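Local atomic coordinates of pectinesterase 1 (Solanum lycopersicum, PDB entry 1XG2), a protein that hydrolyses the methyl esters of pectin, releasing methanol, and may prepare the cell wall for softening during fruit ripening. Residues A[221-226]-A[246-251]; A[184-189]-A[226-231]. All blocks are in the same frame, centred on the assembly; numbering follows the deposited sequence.

In the fold
The chain is the catalytic, C-terminal section of the protein, a right-handed parallel beta-helix. Both contacts join neighbouring coils and are partly buried. Contact 1 (221-226 with 246-251) pairs two loops beside the predicted nucleophile D153. It is the more exposed, with two of six touching residues buried. It has no direct hydrogen bond across it and rests on rings, a guanidinium and a bridging water. Contact 2 (184-189 with 226-231) pairs a loop with the lead-in and start of strand 228-232. Five of its nine touching residues are buried, and direct hydrogen bonds and stacked arginines make it more polar. The two share Y226. Both reach the inhibitor chain: W223 and K224 from contact 1, T187 and D188 from contact 2.

Contact 1 of 2, residues A[221-226]-A[246-251]; sequences RPWKEY and AEWDGD
W248 is the centre of the contact, with R221, P222 and W223 packed around its indole. The aromatic part is a CH-pi contact. W223 CA sits over one face of the W248 six-membered ring, 3.8 Å from its centroid. The two indoles lie side by side and point the same way, with planes at 40°, and W223 CD1 is 3.6 Å from W248 CH2. The apolar part is P222 CG against W248 CB at 4.0 Å. R221 adds a charged group. Its CG lies between the backbone N and the carbonyl carbon (chi1 57°), and the extended chain passes the rim of the indole. W248 CZ3 lies over one face of the guanidinium and 3.4 Å from R221 NE, with the two planes 52° apart. R221 NE also forms a salt bridge with D153, the predicted nucleophile. R221 and W223 probably bind substrate, as in related enzymes. Water 1 accepts from R221 NH1 at 3.0 Å and donates to E247 O. A246 O is buried with no hydrogen-bond donor in the model. R221 CA makes a CA-H...O contact with it at 3.3 Å, and R221 CB and P222 CD also press on it. Backbone bonds tie A246 to G220 of strand 217-220, and R221 to T182 of strand 179-184.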
# COMPACT_ATOMS: atom_id res chain seq x y z
N ARG A 221 -3.55 5.23 -13.62
CA ARG A 221 -4.90 4.85 -14.00
C ARG A 221 -5.64 4.37 -12.75
O ARG A 221 -5.01 3.87 -11.81
CB ARG A 221 -4.89 3.78 -15.10
CG ARG A 221 -4.14 2.49 -14.78
CD ARG A 221 -4.19 1.48 -15.91
NE ARG A 221 -3.64 0.19 -15.54
CZ ARG A 221 -3.89 -0.95 -16.18
NH1 ARG A 221 -4.69 -0.97 -17.26
NH2 ARG A 221 -3.37 -2.07 -15.75
N PRO A 222 -6.95 4.61 -12.70
CA PRO A 222 -7.75 4.32 -11.50
C PRO A 222 -8.17 2.87 -11.30
O PRO A 222 -9.24 2.45 -11.74
CB PRO A 222 -8.96 5.25 -11.66
CG PRO A 222 -9.12 5.37 -13.16
CD PRO A 222 -7.74 5.29 -13.74
N TRP A 223 -7.31 2.12 -10.63
CA TRP A 223 -7.56 0.72 -10.31
C TRP A 223 -8.87 0.62 -9.54
O TRP A 223 -9.69 -0.28 -9.81
CB TRP A 223 -6.40 0.16 -9.47
CG TRP A 223 -6.50 -1.26 -9.00
CD1 TRP A 223 -7.25 -2.26 -9.54
CD2 TRP A 223 -5.78 -1.86 -7.91
NE1 TRP A 223 -7.07 -3.42 -8.83
CE2 TRP A 223 -6.16 -3.21 -7.83
CE3 TRP A 223 -4.86 -1.37 -6.97
CZ2 TRP A 223 -5.66 -4.08 -6.86
CZ3 TRP A 223 -4.36 -2.24 -6.01
CH2 TRP A 223 -4.75 -3.57 -5.96
N LYS A 224 -9.09 1.55 -8.62
CA LYS A 224 -10.31 1.56 -7.82
C LYS A 224 -11.02 2.89 -7.90
O LYS A 224 -10.46 3.88 -8.37
CB LYS A 224 -10.02 1.17 -6.36
CG LYS A 224 -9.37 -0.20 -6.21
CD LYS A 224 -10.37 -1.32 -6.52
CE LYS A 224 -9.69 -2.66 -6.65
NZ LYS A 224 -9.62 -3.35 -5.36
N GLU A 225 -12.26 2.90 -7.42
CA GLU A 225 -13.22 3.95 -7.74
C GLU A 225 -12.83 5.33 -7.20
O GLU A 225 -13.08 6.36 -7.85
CB GLU A 225 -14.59 3.55 -7.20
CG GLU A 225 -15.76 4.34 -7.78
CD GLU A 225 -17.11 3.91 -7.20
OE1 GLU A 225 -18.13 4.54 -7.54
OE2 GLU A 225 -17.14 2.94 -6.41
N TYR A 226 -12.21 5.34 -6.02
CA TYR A 226 -11.73 6.56 -5.40
C TYR A 226 -10.21 6.70 -5.41
O TYR A 226 -9.62 7.25 -4.47
CB TYR A 226 -12.31 6.67 -3.99
CG TYR A 226 -13.80 6.89 -4.05
CD1 TYR A 226 -14.68 5.82 -4.19
CD2 TYR A 226 -14.33 8.17 -4.04
CE1 TYR A 226 -16.07 6.04 -4.28
CE2 TYR A 226 -15.71 8.39 -4.12
CZ TYR A 226 -16.56 7.32 -4.24
OH TYR A 226 -17.92 7.54 -4.32
N ALA A 246 -4.56 7.72 -17.65
CA ALA A 246 -5.27 6.77 -18.51
C ALA A 246 -6.48 6.17 -17.83
O ALA A 246 -6.53 6.00 -16.60
CB ALA A 246 -4.33 5.66 -18.95
N GLU A 247 -7.46 5.83 -18.65
CA GLU A 247 -8.62 5.10 -18.20
C GLU A 247 -8.22 3.72 -17.70
O GLU A 247 -7.26 3.12 -18.20
CB GLU A 247 -9.62 4.97 -19.36
CG GLU A 247 -10.20 6.31 -19.80
CD GLU A 247 -11.13 6.18 -21.01
OE1 GLU A 247 -11.27 5.06 -21.53
OE2 GLU A 247 -11.71 7.21 -21.42
N TRP A 248 -8.96 3.22 -16.71
CA TRP A 248 -8.88 1.84 -16.30
C TRP A 248 -9.81 0.99 -17.17
O TRP A 248 -9.39 -0.02 -17.73
CB TRP A 248 -9.28 1.69 -14.83
CG TRP A 248 -9.23 0.27 -14.34
CD1 TRP A 248 -10.28 -0.59 -14.21
CD2 TRP A 248 -8.07 -0.45 -13.90
NE1 TRP A 248 -9.85 -1.80 -13.71
CE2 TRP A 248 -8.49 -1.74 -13.53
CE3 TRP A 248 -6.71 -0.13 -13.79
CZ2 TRP A 248 -7.61 -2.70 -13.07
CZ3 TRP A 248 -5.83 -1.09 -13.33
CH2 TRP A 248 -6.29 -2.36 -12.96
N ASP A 249 -11.07 1.40 -17.24
CA ASP A 249 -12.09 0.69 -18.00
C ASP A 249 -13.18 1.68 -18.39
O ASP A 249 -14.13 1.92 -17.63
CB ASP A 249 -12.68 -0.43 -17.14
CG ASP A 249 -13.68 -1.30 -17.90
OD1 ASP A 249 -14.38 -2.11 -17.26
OD2 ASP A 249 -13.82 -1.24 -19.14
N GLY A 250 -13.02 2.27 -19.57
CA GLY A 250 -13.93 3.31 -20.01
C GLY A 250 -14.04 4.44 -19.01
O GLY A 250 -13.03 5.00 -18.57
N ASP A 251 -15.27 4.76 -18.61
CA ASP A 251 -15.52 5.88 -17.72
C ASP A 251 -15.53 5.51 -16.21
O ASP A 251 -15.89 6.34 -15.38
CB ASP A 251 -16.81 6.61 -18.12
CG ASP A 251 -18.08 5.81 -17.85
OD1 ASP A 251 -18.01 4.68 -17.29
OD2 ASP A 251 -19.20 6.25 -18.17
O HOH W 1 -5.85 1.10 -19.13

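Contact 2 of 2, residues A[184-189]-A[226-231]; sequences QGRTDP and YSRTVV
Two successive coils of the parallel beta-helix meet here, where R186 and P189, after strand 179-184, pack on Y226, just before strand 228-232, and R186 also on R228 at its start. R186 NE donates to Y226 O at 3.0 Å in a nearly straight bond (175°), with the oxygen in the guanidinium plane. The bend at chi3 (78°) turns the guanidinium flat onto that of R228, centres 4.2 Å apart. These like charges are probably offset by carbonyls: R186 NH1 bonds Q191 O, and R228 NH2 bonds T193 O. R186 NH2 donates to water 3 at 2.9 Å. P189 CA lies over the opposite face of the R186 guanidinium, toward its rim. An alanine at R186 would probably leave Y226 O without this donor and the R228 guanidinium without its stacking partner. P189 also lies on the Y226 ring, with CD 3.7 Å from the centroid and only 7° off the normal. Y226 N gives a weak bond to R186 O at 2.9 Å. S227 OG donates to Q184 O at 2.7 Å and has Y259 OH as a second partner. Water 2 joins Q184 N and T229 OG1. Stacking of one coil's turn on the next, as here, is characteristic of the right-handed parallel beta-helix, the fold of the pectinesterases.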
# COMPACT_ATOMS: atom_id res chain seq x y z
N GLN A 184 -3.42 3.58 -8.14
CA GLN A 184 -3.79 3.78 -6.74
C GLN A 184 -5.17 3.17 -6.51
O GLN A 184 -6.09 3.42 -7.26
CB GLN A 184 -3.76 5.27 -6.41
CG GLN A 184 -3.45 5.58 -4.94
CD GLN A 184 -4.60 5.24 -4.01
OE1 GLN A 184 -4.38 4.81 -2.86
NE2 GLN A 184 -5.81 5.39 -4.50
N GLY A 185 -5.30 2.37 -5.46
CA GLY A 185 -6.45 1.53 -5.24
C GLY A 185 -7.33 1.88 -4.05
O GLY A 185 -7.79 0.96 -3.35
N ARG A 186 -7.57 3.16 -3.80
CA ARG A 186 -8.52 3.58 -2.76
C ARG A 186 -9.95 3.33 -3.23
O ARG A 186 -10.40 3.90 -4.21
CB ARG A 186 -8.35 5.06 -2.38
CG ARG A 186 -9.25 5.48 -1.21
CD ARG A 186 -9.03 6.88 -0.69
NE ARG A 186 -9.64 7.87 -1.58
CZ ARG A 186 -10.15 9.05 -1.21
NH1 ARG A 186 -10.12 9.45 0.05
NH2 ARG A 186 -10.70 9.84 -2.12
N THR A 187 -10.65 2.49 -2.47
CA THR A 187 -11.96 1.98 -2.82
C THR A 187 -13.07 2.85 -2.24
O THR A 187 -14.19 2.85 -2.74
CB THR A 187 -12.06 0.54 -2.26
OG1 THR A 187 -11.20 -0.32 -3.04
CG2 THR A 187 -13.43 -0.04 -2.43
N ASP A 188 -12.74 3.59 -1.20
CA ASP A 188 -13.72 4.14 -0.28
C ASP A 188 -13.24 5.55 0.11
O ASP A 188 -12.12 5.72 0.55
CB ASP A 188 -13.79 3.17 0.89
CG ASP A 188 -14.71 3.60 2.02
OD1 ASP A 188 -15.18 4.75 2.11
OD2 ASP A 188 -14.99 2.77 2.91
N PRO A 189 -14.09 6.56 -0.07
CA PRO A 189 -13.71 7.94 0.18
C PRO A 189 -13.53 8.30 1.66
O PRO A 189 -13.03 9.38 1.94
CB PRO A 189 -14.88 8.72 -0.41
CG PRO A 189 -16.01 7.84 -0.29
CD PRO A 189 -15.49 6.46 -0.52
N TYR A 226 -12.21 5.34 -6.02
CA TYR A 226 -11.73 6.56 -5.40
C TYR A 226 -10.21 6.70 -5.41
O TYR A 226 -9.62 7.25 -4.47
CB TYR A 226 -12.31 6.67 -3.99
CG TYR A 226 -13.80 6.89 -4.05
CD1 TYR A 226 -14.68 5.82 -4.19
CD2 TYR A 226 -14.33 8.17 -4.04
CE1 TYR A 226 -16.07 6.04 -4.28
CE2 TYR A 226 -15.71 8.39 -4.12
CZ TYR A 226 -16.56 7.32 -4.24
OH TYR A 226 -17.92 7.54 -4.32
N SER A 227 -9.59 6.24 -6.50
CA SER A 227 -8.15 6.37 -6.74
C SER A 227 -7.72 7.80 -6.43
O SER A 227 -8.38 8.75 -6.84
CB SER A 227 -7.81 6.03 -8.20
OG SER A 227 -6.43 5.83 -8.40
N ARG A 228 -6.63 7.95 -5.69
CA ARG A 228 -6.20 9.28 -5.26
C ARG A 228 -4.68 9.40 -5.31
O ARG A 228 -3.98 8.79 -4.52
CB ARG A 228 -6.71 9.59 -3.86
CG ARG A 228 -6.31 10.97 -3.38
CD ARG A 228 -7.24 11.58 -2.38
NE ARG A 228 -7.03 10.95 -1.09
CZ ARG A 228 -7.08 11.58 0.07
NH1 ARG A 228 -7.36 12.88 0.14
NH2 ARG A 228 -6.85 10.91 1.20
N THR A 229 -4.21 10.22 -6.25
CA THR A 229 -2.81 10.36 -6.55
C THR A 229 -2.50 11.80 -6.91
O THR A 229 -3.24 12.44 -7.66
CB THR A 229 -2.47 9.45 -7.73
OG1 THR A 229 -2.76 8.08 -7.40
CG2 THR A 229 -0.98 9.47 -8.05
N VAL A 230 -1.41 12.32 -6.35
CA VAL A 230 -0.95 13.66 -6.67
C VAL A 230 0.53 13.63 -6.94
O VAL A 230 1.31 12.98 -6.23
CB VAL A 230 -1.24 14.65 -5.55
CG1 VAL A 230 -0.59 15.99 -5.83
CG2 VAL A 230 -2.73 14.82 -5.39
N VAL A 231 0.91 14.32 -8.01
CA VAL A 231 2.30 14.43 -8.41
C VAL A 231 2.64 15.91 -8.33
O VAL A 231 2.03 16.71 -9.03
CB VAL A 231 2.51 13.93 -9.85
CG1 VAL A 231 3.96 14.16 -10.27
CG2 VAL A 231 2.12 12.45 -9.98
O HOH W 2 -3.12 6.13 -9.66
O HOH W 3 -10.72 10.10 -5.00